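Local structure of hypothetical protein (Anabaena variabilis, 2OBN) at residues B[260-264]-B[305-311]; B[27-33]-B[54-60]; B[158-162]-B[235-239]; B[211-216]-B[247-252]. The protein is of unknown function but joins a Rossmann-like domain to a P-loop NTPase-like domain, a combination consistent with nucleotide binding. The protein carries 2 engineered substitutions. One frame throughout, in Å; residues are numbered along the deposited sequence.

Contact 1: residues B[260-264]-B[305-311]; sequences VHRAG and ALNTAHL
Arg262 and Asn307 form the last of three parallel bridges. His261 lies between two bonds of this pairing: its N donates to Ala305 O and its O accepts from Asn307 N, the latter at 2.7 Å. Ala263 N donates to Asn307 O at 3.0 Å. The Arg262 side chain runs across the C-terminal ends of the two strands. Its CB is 4.1 Å from Asn307 O, and CG packs on His310 CE1 at 3.7 Å. The chain is extended as far as CD, and the turn about CG-CD (chi3 -68°) brings the guanidinium alongside the Asn307 amide, the two planes 57° apart. NE reaches a water, 3.2 Å away, that meets Asn307 OD1 and His310 ND1, while NH2 shares a second water with Asn307 ND2, which also donates to Ile164 O. A long donor with three nitrogens suits this partly exposed strand end: across the contact it works through water, while NH1 bonds Gln265 OE1 and NH2 Ala163 O directly. Asn307 fits too: OD1 takes Ala309 N in an Asx turn. Val260 and Ala305 share one face, where both touch helix 166-179, whereas Leu306 on the other meets helix 313-327; strand 256-262 lies between strands 153-159 and 301-307.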
loop_
_atom_site.group_PDB
_atom_site.type_symbol
_atom_site.label_atom_id
_atom_site.label_comp_id
_atom_site.label_asym_id
_atom_site.label_seq_id
_atom_site.Cartn_x
_atom_site.Cartn_y
_atom_site.Cartn_z
ATOM N N VAL B 260 14.887 -12.526 6.161
ATOM C CA VAL B 260 16.134 -12.385 5.428
ATOM C C VAL B 260 16.889 -11.171 5.994
ATOM O O VAL B 260 16.286 -10.165 6.367
ATOM C CB VAL B 260 15.888 -12.248 3.909
ATOM C CG1 VAL B 260 17.209 -12.362 3.109
ATOM C CG2 VAL B 260 14.886 -13.307 3.442
ATOM N N HIS B 261 18.210 -11.290 6.088
ATOM C CA HIS B 261 19.034 -10.226 6.620
ATOM C C HIS B 261 20.467 -10.322 6.122
ATOM O O HIS B 261 21.012 -11.408 6.014
ATOM C CB HIS B 261 18.977 -10.278 8.140
ATOM C CG HIS B 261 19.954 -9.373 8.825
ATOM N ND1 HIS B 261 19.811 -8.001 8.866
ATOM C CD2 HIS B 261 21.065 -9.656 9.541
ATOM C CE1 HIS B 261 20.800 -7.481 9.570
ATOM N NE2 HIS B 261 21.579 -8.466 9.982
ATOM N N ARG B 262 21.062 -9.176 5.790
ATOM C CA ARG B 262 22.462 -9.134 5.365
ATOM C C ARG B 262 23.333 -9.019 6.603
ATOM O O ARG B 262 23.209 -8.062 7.361
ATOM C CB ARG B 262 22.749 -7.984 4.398
ATOM C CG ARG B 262 24.232 -7.873 4.031
ATOM C CD ARG B 262 24.517 -6.748 3.057
ATOM N NE ARG B 262 23.940 -7.009 1.734
ATOM C CZ ARG B 262 22.940 -6.344 1.158
ATOM N NH1 ARG B 262 22.353 -5.286 1.720
ATOM N NH2 ARG B 262 22.547 -6.730 -0.043
ATOM N N ALA B 263 24.204 -10.010 6.795
ATOM C CA ALA B 263 25.102 -10.048 7.930
ATOM C C ALA B 263 25.889 -8.745 8.052
ATOM O O ALA B 263 26.482 -8.267 7.077
ATOM C CB ALA B 263 26.065 -11.242 7.802
ATOM N N GLY B 264 25.852 -8.157 9.252
ATOM C CA GLY B 264 26.608 -6.940 9.561
ATOM C C GLY B 264 25.911 -5.626 9.264
ATOM O O GLY B 264 26.391 -4.586 9.685
ATOM N N ALA B 305 17.351 -16.360 7.047
ATOM C CA ALA B 305 18.163 -16.523 5.841
ATOM C C ALA B 305 19.200 -15.377 5.826
ATOM O O ALA B 305 18.899 -14.233 5.479
ATOM C CB ALA B 305 17.316 -16.506 4.615
ATOM N N LEU B 306 20.427 -15.707 6.197
ATOM C CA LEU B 306 21.487 -14.727 6.325
ATOM C C LEU B 306 22.258 -14.530 5.021
ATOM O O LEU B 306 22.849 -15.473 4.499
ATOM C CB LEU B 306 22.432 -15.181 7.446
ATOM C CG LEU B 306 23.380 -14.155 8.047
ATOM C CD1 LEU B 306 22.639 -13.011 8.757
ATOM C CD2 LEU B 306 24.316 -14.868 9.027
ATOM N N ASN B 307 22.245 -13.305 4.493
ATOM C CA ASN B 307 22.996 -12.990 3.284
ATOM C C ASN B 307 24.420 -12.660 3.735
ATOM O O ASN B 307 24.660 -11.620 4.365
ATOM C CB ASN B 307 22.310 -11.850 2.508
ATOM C CG ASN B 307 23.042 -11.460 1.214
ATOM O OD1 ASN B 307 24.200 -11.788 1.018
ATOM N ND2 ASN B 307 22.349 -10.727 0.339
ATOM N N THR B 308 25.342 -13.580 3.432
ATOM C CA THR B 308 26.753 -13.464 3.788
ATOM C C THR B 308 27.668 -13.334 2.572
ATOM O O THR B 308 28.873 -13.468 2.706
ATOM C CB THR B 308 27.232 -14.729 4.539
ATOM O OG1 THR B 308 27.225 -15.856 3.645
ATOM C CG2 THR B 308 26.372 -15.028 5.776
ATOM N N ALA B 309 27.113 -13.030 1.399
ATOM C CA ALA B 309 27.897 -13.003 0.147
ATOM C C ALA B 309 29.179 -12.179 0.178
ATOM O O ALA B 309 30.167 -12.516 -0.490
ATOM C CB ALA B 309 27.010 -12.555 -1.019
ATOM N N HIS B 310 29.165 -11.112 0.961
ATOM C CA HIS B 310 30.311 -10.227 1.101
ATOM C C HIS B 310 31.441 -10.774 1.999
ATOM O O HIS B 310 32.513 -10.167 2.082
ATOM C CB HIS B 310 29.832 -8.871 1.641
ATOM C CG HIS B 310 29.168 -8.947 2.988
ATOM N ND1 HIS B 310 27.906 -9.474 3.172
ATOM C CD2 HIS B 310 29.578 -8.529 4.209
ATOM C CE1 HIS B 310 27.574 -9.400 4.447
ATOM N NE2 HIS B 310 28.568 -8.822 5.099
ATOM N N LEU B 311 31.200 -11.899 2.669
ATOM C CA LEU B 311 32.148 -12.480 3.620
ATOM C C LEU B 311 32.876 -13.690 3.071
ATOM O O LEU B 311 32.412 -14.309 2.128
ATOM C CB LEU B 311 31.388 -12.936 4.872
ATOM C CG LEU B 311 30.643 -11.858 5.643
ATOM C CD1 LEU B 311 29.823 -12.479 6.767
ATOM C CD2 LEU B 311 31.626 -10.808 6.181
HETATM O O HOH W 1 25.977 -9.490 1.370
HETATM O O HOH W 2 23.541 -9.205 -1.898
#

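Contact 2: residues B[27-33]-B[54-60]; sequences LALLRYS and TGIYRYV. Engineered in segment 54-60: Tyr57 (natural residue Lys), Tyr59 (natural residue Asp).
Ile56 and Arg58 bring the loop against helix 24-32, the first by apolar packing and the second by hydrogen bonds. The apolar part centres on Ile56, whose branched chain is a good fit for a groove of helix backbone and side chains. CD1 enters between Leu27 O and Leu30 CB, the latter 3.9 Å away, and CG2 lies against Leu30 O. Leu27 CD2 touches Thr54 CG2 at 3.7 Å, and Leu30 CD2 meets Val60 CG2. The same packing includes a cation over aliphatic carbon: the Arg31 guanidinium lays one face on Ile56 CG1, 3.8 Å from NH2, the two side chains crossing at about a right angle. The polar part is made by Arg58, which, extended from CG to NE, carries its guanidinium to the carboxyl end of the helix. NH1 donates to Leu30 O at 3.0 Å, in the guanidinium plane but from above the carbonyl plane, and to Ser33 O at 2.9 Å, on a lone pair; NH2 adds a weak bond to Ser33 O. The positive charge would suit the carbonyl-rich helix end. At the end of helix 50-54, Thr54 OG1, which also bonds Leu50 O, accepts Ile56 N in an ST turn, and Gly55 takes the positive phi (87°) that ends the helix. Helix 24-32 links parallel strands 10-13 and 37-41, a beta-alpha-beta crossover in the sheet order 3-2-1-4-5-6 of a Rossmann-like domain.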
loop_
_atom_site.group_PDB
_atom_site.type_symbol
_atom_site.label_atom_id
_atom_site.label_comp_id
_atom_site.label_asym_id
_atom_site.label_seq_id
_atom_site.Cartn_x
_atom_site.Cartn_y
_atom_site.Cartn_z
ATOM N N LEU B 27 20.611 -7.947 -13.709
ATOM C CA LEU B 27 21.449 -8.996 -13.115
ATOM C C LEU B 27 20.614 -10.137 -12.552
ATOM O O LEU B 27 21.049 -11.289 -12.546
ATOM C CB LEU B 27 22.323 -8.423 -12.016
ATOM C CG LEU B 27 23.357 -7.386 -12.459
ATOM C CD1 LEU B 27 23.921 -6.653 -11.237
ATOM C CD2 LEU B 27 24.454 -8.030 -13.261
ATOM N N ALA B 28 19.424 -9.830 -12.048
ATOM C CA ALA B 28 18.558 -10.881 -11.535
ATOM C C ALA B 28 18.131 -11.781 -12.692
ATOM O O ALA B 28 18.160 -13.001 -12.573
ATOM C CB ALA B 28 17.359 -10.299 -10.817
ATOM N N LEU B 29 17.757 -11.176 -13.815
ATOM C CA LEU B 29 17.387 -11.941 -15.011
ATOM C C LEU B 29 18.561 -12.794 -15.503
ATOM O O LEU B 29 18.392 -13.961 -15.841
ATOM C CB LEU B 29 16.899 -11.002 -16.128
ATOM C CG LEU B 29 15.628 -10.177 -15.858
ATOM C CD1 LEU B 29 15.345 -9.252 -17.041
ATOM C CD2 LEU B 29 14.428 -11.049 -15.576
ATOM N N LEU B 30 19.753 -12.210 -15.557
ATOM C CA LEU B 30 20.948 -12.958 -15.953
ATOM C C LEU B 30 21.224 -14.116 -14.991
ATOM O O LEU B 30 21.718 -15.158 -15.403
ATOM C CB LEU B 30 22.171 -12.037 -16.013
ATOM C CG LEU B 30 22.182 -11.007 -17.156
ATOM C CD1 LEU B 30 23.203 -9.927 -16.872
ATOM C CD2 LEU B 30 22.433 -11.656 -18.538
ATOM N N ARG B 31 20.916 -13.932 -13.711
ATOM C CA ARG B 31 21.152 -14.970 -12.717
ATOM C C ARG B 31 20.084 -16.064 -12.746
ATOM O O ARG B 31 20.396 -17.227 -12.491
ATOM C CB ARG B 31 21.269 -14.348 -11.311
ATOM C CG ARG B 31 21.512 -15.347 -10.184
ATOM C CD ARG B 31 21.721 -14.687 -8.807
ATOM N NE ARG B 31 23.126 -14.322 -8.578
ATOM C CZ ARG B 31 23.657 -13.091 -8.574
ATOM N NH1 ARG B 31 22.922 -11.985 -8.745
ATOM N NH2 ARG B 31 24.965 -12.961 -8.361
ATOM N N TYR B 32 18.836 -15.722 -13.070
ATOM C CA TYR B 32 17.773 -16.710 -12.982
ATOM C C TYR B 32 16.957 -17.063 -14.243
ATOM O O TYR B 32 16.351 -18.124 -14.278
ATOM C CB TYR B 32 16.817 -16.284 -11.869
ATOM C CG TYR B 32 17.423 -16.255 -10.470
ATOM C CD1 TYR B 32 17.880 -17.426 -9.865
ATOM C CD2 TYR B 32 17.478 -15.076 -9.732
ATOM C CE1 TYR B 32 18.399 -17.424 -8.581
ATOM C CE2 TYR B 32 17.999 -15.066 -8.451
ATOM C CZ TYR B 32 18.450 -16.246 -7.875
ATOM O OH TYR B 32 18.973 -16.236 -6.605
ATOM N N SER B 33 16.939 -16.218 -15.271
ATOM C CA SER B 33 16.091 -16.491 -16.437
ATOM C C SER B 33 16.526 -17.668 -17.307
ATOM O O SER B 33 17.678 -17.741 -17.725
ATOM C CB SER B 33 16.005 -15.244 -17.312
ATOM O OG SER B 33 15.156 -15.462 -18.423
ATOM N N THR B 54 30.578 -9.946 -12.626
ATOM C CA THR B 54 29.348 -10.112 -11.831
ATOM C C THR B 54 29.362 -11.294 -10.852
ATOM O O THR B 54 28.722 -11.233 -9.806
ATOM C CB THR B 54 28.127 -10.357 -12.738
ATOM O OG1 THR B 54 28.321 -11.567 -13.478
ATOM C CG2 THR B 54 27.938 -9.214 -13.701
ATOM N N GLY B 55 30.058 -12.372 -11.203
ATOM C CA GLY B 55 30.058 -13.589 -10.395
ATOM C C GLY B 55 28.908 -14.534 -10.747
ATOM O O GLY B 55 28.699 -15.532 -10.062
ATOM N N ILE B 56 28.158 -14.219 -11.806
ATOM C CA ILE B 56 27.060 -15.062 -12.282
ATOM C C ILE B 56 27.653 -16.096 -13.245
ATOM O O ILE B 56 28.380 -15.731 -14.171
ATOM C CB ILE B 56 25.991 -14.230 -13.032
ATOM C CG1 ILE B 56 25.409 -13.146 -12.114
ATOM C CG2 ILE B 56 24.889 -15.153 -13.592
ATOM C CD1 ILE B 56 24.485 -12.148 -12.824
ATOM N N TYR B 57 27.335 -17.376 -13.041
ATOM C CA TYR B 57 27.900 -18.448 -13.880
ATOM C C TYR B 57 27.113 -18.663 -15.160
ATOM O O TYR B 57 26.335 -19.612 -15.301
ATOM C CB TYR B 57 28.037 -19.739 -13.085
ATOM C CG TYR B 57 28.982 -19.554 -11.945
ATOM C CD1 TYR B 57 30.347 -19.498 -12.170
ATOM C CD2 TYR B 57 28.518 -19.409 -10.652
ATOM C CE1 TYR B 57 31.233 -19.319 -11.132
ATOM C CE2 TYR B 57 29.388 -19.218 -9.602
ATOM C CZ TYR B 57 30.744 -19.171 -9.844
ATOM O OH TYR B 57 31.619 -18.983 -8.798
ATOM N N ARG B 58 27.354 -17.760 -16.098
ATOM C CA ARG B 58 26.668 -17.770 -17.362
ATOM C C ARG B 58 27.444 -16.923 -18.337
ATOM O O ARG B 58 28.036 -15.907 -17.952
ATOM C CB ARG B 58 25.279 -17.168 -17.172
ATOM C CG ARG B 58 24.409 -17.127 -18.412
ATOM C CD ARG B 58 23.057 -16.550 -18.069
ATOM N NE ARG B 58 22.056 -16.952 -19.045
ATOM C CZ ARG B 58 20.741 -16.828 -18.878
ATOM N NH1 ARG B 58 20.241 -16.310 -17.764
ATOM N NH2 ARG B 58 19.922 -17.238 -19.824
ATOM N N TYR B 59 27.472 -17.357 -19.594
ATOM C CA TYR B 59 28.102 -16.557 -20.615
ATOM C C TYR B 59 27.033 -15.897 -21.472
ATOM O O TYR B 59 26.077 -16.555 -21.925
ATOM C CB TYR B 59 29.043 -17.349 -21.514
ATOM C CG TYR B 59 29.527 -16.477 -22.652
ATOM C CD1 TYR B 59 30.327 -15.371 -22.395
ATOM C CD2 TYR B 59 29.143 -16.719 -23.969
ATOM C CE1 TYR B 59 30.744 -14.530 -23.418
ATOM C CE2 TYR B 59 29.567 -15.890 -24.997
ATOM C CZ TYR B 59 30.361 -14.789 -24.707
ATOM O OH TYR B 59 30.805 -13.938 -25.695
ATOM N N VAL B 60 27.181 -14.581 -21.621
ATOM C CA VAL B 60 26.381 -13.775 -22.529
ATOM C C VAL B 60 27.345 -12.683 -23.008
ATOM O O VAL B 60 28.003 -12.043 -22.173
ATOM C CB VAL B 60 25.150 -13.101 -21.881
ATOM C CG1 VAL B 60 24.414 -12.260 -22.929
ATOM C CG2 VAL B 60 24.201 -14.122 -21.250
#

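Contact 3: residues B[158-162]-B[235-239]; sequences VGTDM and GSLLH
Ser236 OG donates to Gly159 O at 2.8 Å, from above the carbonyl plane. CG of selenomethionine Met162 rests on Gly235 CA at 3.5 Å; glycine suits this place because its phi is positive (70°). Met162 SE lies obliquely 4.0 Å from the centre of the His239 ring. Leu238 CD1 packs against Thr160 CB at 3.8 Å and on Thr160 O. A water ties Gly159 N to Gly235 O. The next shell fixes these groups. Ser236 suits its place because OG, trans to the backbone N (chi1 173°), both donates to Gly159 and accepts Leu238 N at 3.0 Å, closing an ST turn. The loop 160-162 leads from strand 153-159 toward helix 166-179, as in the phosphate-binding loop of P-loop NTPases, and a phosphate ion about 5 Å from the Met162 side chain, though probably from the crystallisation liquor, is consistent with an anion site here. Asp161 OD1 takes Met162 N at 2.8 Å, from above the carboxylate plane, while OD2 is held by Gln265 and Gly269 N. The His239 ring is set by Gly241 N and Asn270. Farther out, Tyr286 OH bonds to Gly159 O and Leu237 N, and Leu237 O accepts from Arg250 of the second subunit.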
loop_
_atom_site.group_PDB
_atom_site.type_symbol
_atom_site.label_atom_id
_atom_site.label_comp_id
_atom_site.label_asym_id
_atom_site.label_seq_id
_atom_site.Cartn_x
_atom_site.Cartn_y
_atom_site.Cartn_z
ATOM N N VAL B 158 10.376 -12.202 4.437
ATOM C CA VAL B 158 10.288 -10.827 4.930
ATOM C C VAL B 158 11.728 -10.380 5.136
ATOM O O VAL B 158 12.616 -11.232 5.190
ATOM C CB VAL B 158 9.398 -10.724 6.214
ATOM C CG1 VAL B 158 7.960 -11.122 5.873
ATOM C CG2 VAL B 158 9.903 -11.599 7.348
ATOM N N GLY B 159 11.994 -9.077 5.218
ATOM C CA GLY B 159 13.379 -8.634 5.374
ATOM C C GLY B 159 13.672 -7.450 6.268
ATOM O O GLY B 159 12.791 -6.649 6.603
ATOM N N THR B 160 14.948 -7.339 6.645
ATOM C CA THR B 160 15.433 -6.201 7.460
ATOM C C THR B 160 15.699 -4.969 6.585
ATOM O O THR B 160 15.954 -3.893 7.111
ATOM C CB THR B 160 16.700 -6.546 8.257
ATOM O OG1 THR B 160 17.722 -7.002 7.371
ATOM C CG2 THR B 160 16.435 -7.610 9.220
ATOM N N ASP B 161 15.640 -5.139 5.258
ATOM C CA ASP B 161 15.830 -4.055 4.298
ATOM C C ASP B 161 15.391 -4.616 2.934
ATOM O O ASP B 161 14.959 -5.770 2.825
ATOM C CB ASP B 161 17.306 -3.581 4.279
ATOM C CG ASP B 161 17.521 -2.211 3.595
ATOM O OD1 ASP B 161 16.547 -1.563 3.138
ATOM O OD2 ASP B 161 18.701 -1.787 3.505
HETATM N N MSE B 162 15.468 -3.777 1.912
HETATM C CA MSE B 162 15.168 -4.149 0.547
HETATM C C MSE B 162 16.443 -4.522 -0.189
HETATM O O MSE B 162 17.536 -4.100 0.209
HETATM C CB MSE B 162 14.511 -2.976 -0.150
HETATM C CG MSE B 162 13.105 -2.776 0.365
HETATM SE SE MSE B 162 12.313 -1.129 -0.103
HETATM C CE MSE B 162 12.704 -1.142 -2.010
ATOM N N GLY B 235 9.853 -5.120 0.150
ATOM C CA GLY B 235 9.951 -4.094 1.158
ATOM C C GLY B 235 10.533 -4.531 2.479
ATOM O O GLY B 235 11.214 -5.538 2.569
ATOM N N SER B 236 10.242 -3.738 3.506
ATOM C CA SER B 236 10.674 -4.007 4.860
ATOM C C SER B 236 9.949 -3.092 5.818
ATOM O O SER B 236 9.804 -1.897 5.546
ATOM C CB SER B 236 12.169 -3.733 5.025
ATOM O OG SER B 236 12.531 -3.858 6.395
ATOM N N LEU B 237 9.552 -3.626 6.970
ATOM C CA LEU B 237 8.922 -2.803 7.993
ATOM C C LEU B 237 9.926 -1.855 8.668
ATOM O O LEU B 237 9.534 -1.079 9.526
ATOM C CB LEU B 237 8.232 -3.689 9.045
ATOM C CG LEU B 237 7.042 -4.529 8.567
ATOM C CD1 LEU B 237 6.549 -5.390 9.715
ATOM C CD2 LEU B 237 5.924 -3.667 8.030
ATOM N N LEU B 238 11.211 -1.960 8.299
ATOM C CA LEU B 238 12.283 -1.133 8.835
ATOM C C LEU B 238 12.656 0.001 7.881
ATOM O O LEU B 238 13.366 0.926 8.262
ATOM C CB LEU B 238 13.530 -1.987 9.104
ATOM C CG LEU B 238 13.344 -3.245 9.941
ATOM C CD1 LEU B 238 14.676 -3.907 10.194
ATOM C CD2 LEU B 238 12.644 -2.915 11.260
ATOM N N HIS B 239 12.162 -0.080 6.644
ATOM C CA HIS B 239 12.412 0.932 5.645
ATOM C C HIS B 239 11.326 2.002 5.779
ATOM O O HIS B 239 10.143 1.669 5.731
ATOM C CB HIS B 239 12.387 0.281 4.273
ATOM C CG HIS B 239 12.855 1.170 3.174
ATOM N ND1 HIS B 239 12.243 2.368 2.881
ATOM C CD2 HIS B 239 13.836 1.010 2.255
ATOM C CE1 HIS B 239 12.845 2.922 1.844
ATOM N NE2 HIS B 239 13.819 2.120 1.448
HETATM O O HOH W 3 9.941 -7.555 4.112
#

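Contact 4: residues B[211-216]-B[247-252]; sequences AAGAVE and PLIRGS
Val215 is a knob in a hole formed by Pro247, Leu248, Gly251 and Ser252, where the two helix segments cross at -51° with their axes 7.3 Å apart. Its chi1 of 176° sets CG1 trans to the backbone N and directs the two methyls to different walls: CG1 lies 3.6 Å from Ser252 N, while CG2 meets Leu248 CD2 at 3.8 Å, the two side chains crossing at about a right angle. Leu248 starts off away from the partner helix, yet its chain, with CG beside the backbone N, brings CD2 back to the valine. Gly251 makes the close crossing possible, since a CB there would run into Val215 and Ala212 O. Its CA meets Ala212 O in a CA-H...O contact at 3.5 Å, and its O receives a similar contact from Glu216 CA at 3.4 Å. At the other end the small Ala211 and Ala212 let the proline ring in: Pro247 CB lies 3.7 Å from Ala211 CB and also meets Ala212 N. Glu216 CG lies anti to the backbone N (chi1 -175°), its CB by Gly251 O, and OE2 reaches Ser144 N and Ala146 N. The Arg250 chain, folded at its first two torsions, turns off to Val289 O and to Leu237 O of the second subunit. Helix 245-252 also packs through Leu248 on strands 153-159 and 228-231 and through Ile249 on helix 279-291, with helix 208-222 on its flank.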
loop_
_atom_site.group_PDB
_atom_site.type_symbol
_atom_site.label_atom_id
_atom_site.label_comp_id
_atom_site.label_asym_id
_atom_site.label_seq_id
_atom_site.Cartn_x
_atom_site.Cartn_y
_atom_site.Cartn_z
ATOM N N ALA B 211 -4.185 -3.641 -2.878
ATOM C CA ALA B 211 -2.907 -4.319 -2.703
ATOM C C ALA B 211 -3.042 -5.703 -2.084
ATOM O O ALA B 211 -2.515 -6.676 -2.626
ATOM C CB ALA B 211 -1.930 -3.440 -1.876
ATOM N N ALA B 212 -3.739 -5.782 -0.950
ATOM C CA ALA B 212 -3.947 -7.057 -0.277
ATOM C C ALA B 212 -4.745 -7.998 -1.168
ATOM O O ALA B 212 -4.481 -9.205 -1.210
ATOM C CB ALA B 212 -4.664 -6.841 1.057
ATOM N N GLY B 213 -5.709 -7.436 -1.893
ATOM C CA GLY B 213 -6.578 -8.198 -2.805
ATOM C C GLY B 213 -5.792 -8.775 -3.969
ATOM O O GLY B 213 -6.098 -9.859 -4.459
ATOM N N ALA B 214 -4.756 -8.049 -4.393
ATOM C CA ALA B 214 -3.899 -8.499 -5.481
ATOM C C ALA B 214 -3.124 -9.734 -5.039
ATOM O O ALA B 214 -2.914 -10.648 -5.814
ATOM C CB ALA B 214 -2.922 -7.375 -5.898
ATOM N N VAL B 215 -2.682 -9.735 -3.787
ATOM C CA VAL B 215 -1.932 -10.873 -3.232
ATOM C C VAL B 215 -2.898 -12.037 -2.992
ATOM O O VAL B 215 -2.634 -13.163 -3.405
ATOM C CB VAL B 215 -1.190 -10.490 -1.915
ATOM C CG1 VAL B 215 -0.498 -11.704 -1.300
ATOM C CG2 VAL B 215 -0.177 -9.373 -2.171
ATOM N N GLU B 216 -4.027 -11.753 -2.354
ATOM C CA GLU B 216 -5.018 -12.783 -2.085
ATOM C C GLU B 216 -5.443 -13.506 -3.367
ATOM O O GLU B 216 -5.506 -14.722 -3.407
ATOM C CB GLU B 216 -6.246 -12.169 -1.416
ATOM C CG GLU B 216 -7.275 -13.164 -1.000
ATOM C CD GLU B 216 -8.458 -12.512 -0.349
ATOM O OE1 GLU B 216 -9.257 -11.874 -1.066
ATOM O OE2 GLU B 216 -8.617 -12.664 0.874
ATOM N N PRO B 247 0.418 -5.702 2.853
ATOM C CA PRO B 247 -0.476 -6.491 1.986
ATOM C C PRO B 247 0.019 -7.905 1.677
ATOM O O PRO B 247 -0.797 -8.796 1.487
ATOM C CB PRO B 247 -0.573 -5.649 0.701
ATOM C CG PRO B 247 0.567 -4.661 0.775
ATOM C CD PRO B 247 0.804 -4.426 2.218
ATOM N N LEU B 248 1.329 -8.123 1.605
ATOM C CA LEU B 248 1.841 -9.493 1.393
ATOM C C LEU B 248 1.388 -10.414 2.523
ATOM O O LEU B 248 0.859 -11.494 2.277
ATOM C CB LEU B 248 3.361 -9.502 1.261
ATOM C CG LEU B 248 3.852 -8.956 -0.080
ATOM C CD1 LEU B 248 5.358 -8.734 -0.071
ATOM C CD2 LEU B 248 3.464 -9.867 -1.216
ATOM N N ILE B 249 1.567 -9.950 3.755
ATOM C CA ILE B 249 1.151 -10.688 4.948
ATOM C C ILE B 249 -0.383 -10.857 5.027
ATOM O O ILE B 249 -0.885 -11.938 5.294
ATOM C CB ILE B 249 1.664 -9.986 6.225
ATOM C CG1 ILE B 249 3.178 -10.128 6.318
ATOM C CG2 ILE B 249 1.013 -10.577 7.474
ATOM C CD1 ILE B 249 3.836 -9.378 7.494
ATOM N N ARG B 250 -1.116 -9.775 4.811
ATOM C CA ARG B 250 -2.569 -9.811 4.912
ATOM C C ARG B 250 -3.180 -10.614 3.775
ATOM O O ARG B 250 -4.073 -11.450 3.992
ATOM C CB ARG B 250 -3.122 -8.384 4.928
ATOM C CG ARG B 250 -2.729 -7.578 6.160
ATOM C CD ARG B 250 -3.604 -7.926 7.375
ATOM N NE ARG B 250 -3.189 -7.182 8.564
ATOM C CZ ARG B 250 -2.201 -7.545 9.374
ATOM N NH1 ARG B 250 -1.534 -8.685 9.184
ATOM N NH2 ARG B 250 -1.897 -6.771 10.407
ATOM N N GLY B 251 -2.720 -10.368 2.556
ATOM C CA GLY B 251 -3.256 -11.095 1.405
ATOM C C GLY B 251 -2.958 -12.588 1.401
ATOM O O GLY B 251 -3.825 -13.379 1.072
ATOM N N SER B 252 -1.745 -12.972 1.805
ATOM C CA SER B 252 -1.323 -14.369 1.757
ATOM C C SER B 252 -1.650 -15.164 2.999
ATOM O O SER B 252 -1.618 -16.382 2.933
ATOM C CB SER B 252 0.178 -14.472 1.489
ATOM O OG SER B 252 0.949 -13.952 2.559
HETATM O O HOH W 4 -6.335 -13.754 2.197
#

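Overall arrangement
Contact 2 comes first along the chain and belongs to the Rossmann-like half; the other three all lie in the P-loop-like half. There contacts 3 and 4 interlock along the sequence, their segments alternating, and both close before contact 1 opens. Contacts 1 and 3, with centres 14 Å apart, touch through neighbouring strands 256-262 and 153-159 of one parallel sheet, where His261 ND1 lies 2.8 Å from Thr160 OG1, a probable hydrogen bond. Contact 4 is 16 Å from contact 3, centre to centre, and both touch the second subunit, so this part of the P-loop-like half also takes part in the dimer interface. Contact 2 lies across the chain's centre from contacts 3 and 4.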